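Local atomic coordinates of beta-lactamase Rm3 (Uncultured bacterium, PDB entry 5IQK), a protein that probably hydrolyses the beta-lactam ring of antibiotics as a zinc-dependent subclass B3 metallo-beta-lactamase. Residues A[31-36]-A[42-47]. Residues are numbered along the deposited sequence; the frame is centred on the assembly and turned at random.
Sequences LSSVLV and HVLIDG
Val36 and Val43 form a hydrogen-bonded antiparallel pair: Val36 N donates to Val43 O over 2.8 Å at a nearly straight 174°, and Val43 N returns a bond to Val36 O. Val34 and Ile45 pair likewise, Ile45 N reaching Val34 O at 2.7 Å and Val34 N bonding to Ile45 O in return. Between them, Leu35 and Leu44 are a non-hydrogen-bonded pair, and their CD1 atoms meet at 4.2 Å. Both leucines hold CG anti to the backbone N (both chi1 near 180°), which swings each branch beside its own carbonyl and over the partner strand; Leu44 CD1 thus lies 3.4 Å from Ser33 OG. The strands run antiparallel (163° between axes) and are joined by a short connection, a beta hairpin that supplies the third and fourth strands of the seven-stranded mixed sheet, one of the two sheets of the metallo-beta-lactamase alpha-beta/beta-alpha sandwich. Helix 53-62 packs on the leucine face through Ile56 and Ile60; Thr23 and Leu74 flank the face bearing Val34, Val36, Val43 and Ile45. Past the last pair, Ser33 OG faces two neighbouring carbonyl oxygens, 3.0 Å from Asp46 O and 3.2 Å from Ile45 O. Asp46 CB abuts Ser32 O at 3.6 Å. The Asp46 side chain lies about 7 Å from a bound zinc ion, and its OD2 takes hydrogen bonds with the hydroxyls of Tyr177 and Ser76.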
loop_
_atom_site.group_PDB
_atom_site.type_symbol
_atom_site.label_atom_id
_atom_site.label_comp_id
_atom_site.label_asym_id
_atom_site.label_seq_id
_atom_site.Cartn_x
_atom_site.Cartn_y
_atom_site.Cartn_z
ATOM N N LEU A 31 -7.594 -3.336 4.577
ATOM C CA LEU A 31 -6.362 -2.540 4.481
ATOM C C LEU A 31 -5.140 -3.449 4.541
ATOM O O LEU A 31 -4.976 -4.185 5.516
ATOM C CB LEU A 31 -6.297 -1.521 5.618
ATOM C CG LEU A 31 -7.436 -0.503 5.698
ATOM C CD1 LEU A 31 -7.373 0.234 7.027
ATOM C CD2 LEU A 31 -7.344 0.463 4.527
ATOM N N SER A 32 -4.261 -3.378 3.540
ATOM C CA SER A 32 -3.138 -4.312 3.489
ATOM C C SER A 32 -1.960 -3.840 4.324
ATOM O O SER A 32 -1.745 -2.647 4.518
ATOM C CB SER A 32 -2.681 -4.547 2.044
ATOM O OG SER A 32 -3.717 -5.152 1.276
ATOM N N SER A 33 -1.238 -4.811 4.858
ATOM C CA SER A 33 0.084 -4.600 5.427
ATOM C C SER A 33 0.860 -5.865 5.105
ATOM O O SER A 33 0.310 -6.960 5.200
ATOM C CB SER A 33 0.025 -4.348 6.936
ATOM O OG SER A 33 1.336 -4.106 7.444
ATOM N N VAL A 34 2.115 -5.726 4.688
ATOM C CA VAL A 34 2.881 -6.870 4.211
ATOM C C VAL A 34 4.250 -6.921 4.899
ATOM O O VAL A 34 4.939 -5.899 5.012
ATOM C CB VAL A 34 3.057 -6.818 2.660
ATOM C CG1 VAL A 34 4.090 -7.846 2.176
ATOM C CG2 VAL A 34 1.714 -7.051 1.967
ATOM N N LEU A 35 4.627 -8.114 5.341
ATOM C CA LEU A 35 5.908 -8.351 6.001
ATOM C C LEU A 35 6.827 -9.168 5.097
ATOM O O LEU A 35 6.441 -10.222 4.595
ATOM C CB LEU A 35 5.683 -9.068 7.334
ATOM C CG LEU A 35 6.892 -9.272 8.249
ATOM C CD1 LEU A 35 7.322 -7.947 8.863
ATOM C CD2 LEU A 35 6.553 -10.309 9.336
ATOM N N VAL A 36 8.034 -8.659 4.871
ATOM C CA VAL A 36 9.020 -9.346 4.061
ATOM C C VAL A 36 10.243 -9.605 4.947
ATOM O O VAL A 36 10.917 -8.669 5.375
ATOM C CB VAL A 36 9.430 -8.537 2.801
ATOM C CG1 VAL A 36 10.299 -9.409 1.890
ATOM C CG2 VAL A 36 8.194 -7.999 2.059
ATOM N N HIS A 42 13.450 -7.420 9.151
ATOM C CA HIS A 42 12.350 -7.419 8.199
ATOM C C HIS A 42 11.953 -6.051 7.660
ATOM O O HIS A 42 12.274 -5.005 8.223
ATOM C CB HIS A 42 11.096 -8.037 8.818
ATOM C CG HIS A 42 11.368 -9.192 9.724
ATOM N ND1 HIS A 42 12.189 -10.245 9.371
ATOM C CD2 HIS A 42 10.945 -9.451 10.982
ATOM C CE1 HIS A 42 12.243 -11.109 10.366
ATOM N NE2 HIS A 42 11.498 -10.653 11.357
ATOM N N VAL A 43 11.212 -6.104 6.568
ATOM C CA VAL A 43 10.597 -4.925 5.968
ATOM C C VAL A 43 9.092 -5.036 6.158
ATOM O O VAL A 43 8.518 -6.114 5.980
ATOM C CB VAL A 43 10.930 -4.800 4.486
ATOM C CG1 VAL A 43 10.237 -3.556 3.878
ATOM C CG2 VAL A 43 12.438 -4.712 4.297
ATOM N N LEU A 44 8.467 -3.929 6.557
ATOM C CA LEU A 44 7.022 -3.879 6.741
ATOM C C LEU A 44 6.462 -2.835 5.805
ATOM O O LEU A 44 7.003 -1.740 5.722
ATOM C CB LEU A 44 6.663 -3.559 8.192
ATOM C CG LEU A 44 5.184 -3.491 8.558
ATOM C CD1 LEU A 44 4.529 -4.837 8.306
ATOM C CD2 LEU A 44 5.017 -3.075 10.012
ATOM N N ILE A 45 5.414 -3.195 5.075
ATOM C CA ILE A 45 4.794 -2.274 4.133
ATOM C C ILE A 45 3.412 -1.868 4.612
ATOM O O ILE A 45 2.528 -2.713 4.775
ATOM C CB ILE A 45 4.698 -2.883 2.725
ATOM C CG1 ILE A 45 6.068 -3.407 2.283
ATOM C CG2 ILE A 45 4.195 -1.849 1.716
ATOM C CD1 ILE A 45 6.072 -3.982 0.891
ATOM N N ASP A 46 3.269 -0.558 4.832
ATOM C CA ASP A 46 2.042 0.132 5.244
ATOM C C ASP A 46 1.623 -0.169 6.686
ATOM O O ASP A 46 2.010 -1.190 7.277
ATOM C CB ASP A 46 0.906 -0.176 4.276
ATOM C CG ASP A 46 0.762 0.892 3.200
ATOM O OD1 ASP A 46 1.469 1.925 3.287
ATOM O OD2 ASP A 46 -0.076 0.711 2.289
ATOM N N GLY A 47 0.854 0.759 7.251
ATOM C CA GLY A 47 0.551 0.754 8.671
ATOM C C GLY A 47 -0.925 0.848 9.026
ATOM O O GLY A 47 -1.284 0.887 10.208
HETATM O O HOH W 1 -2.608 0.048 4.550
#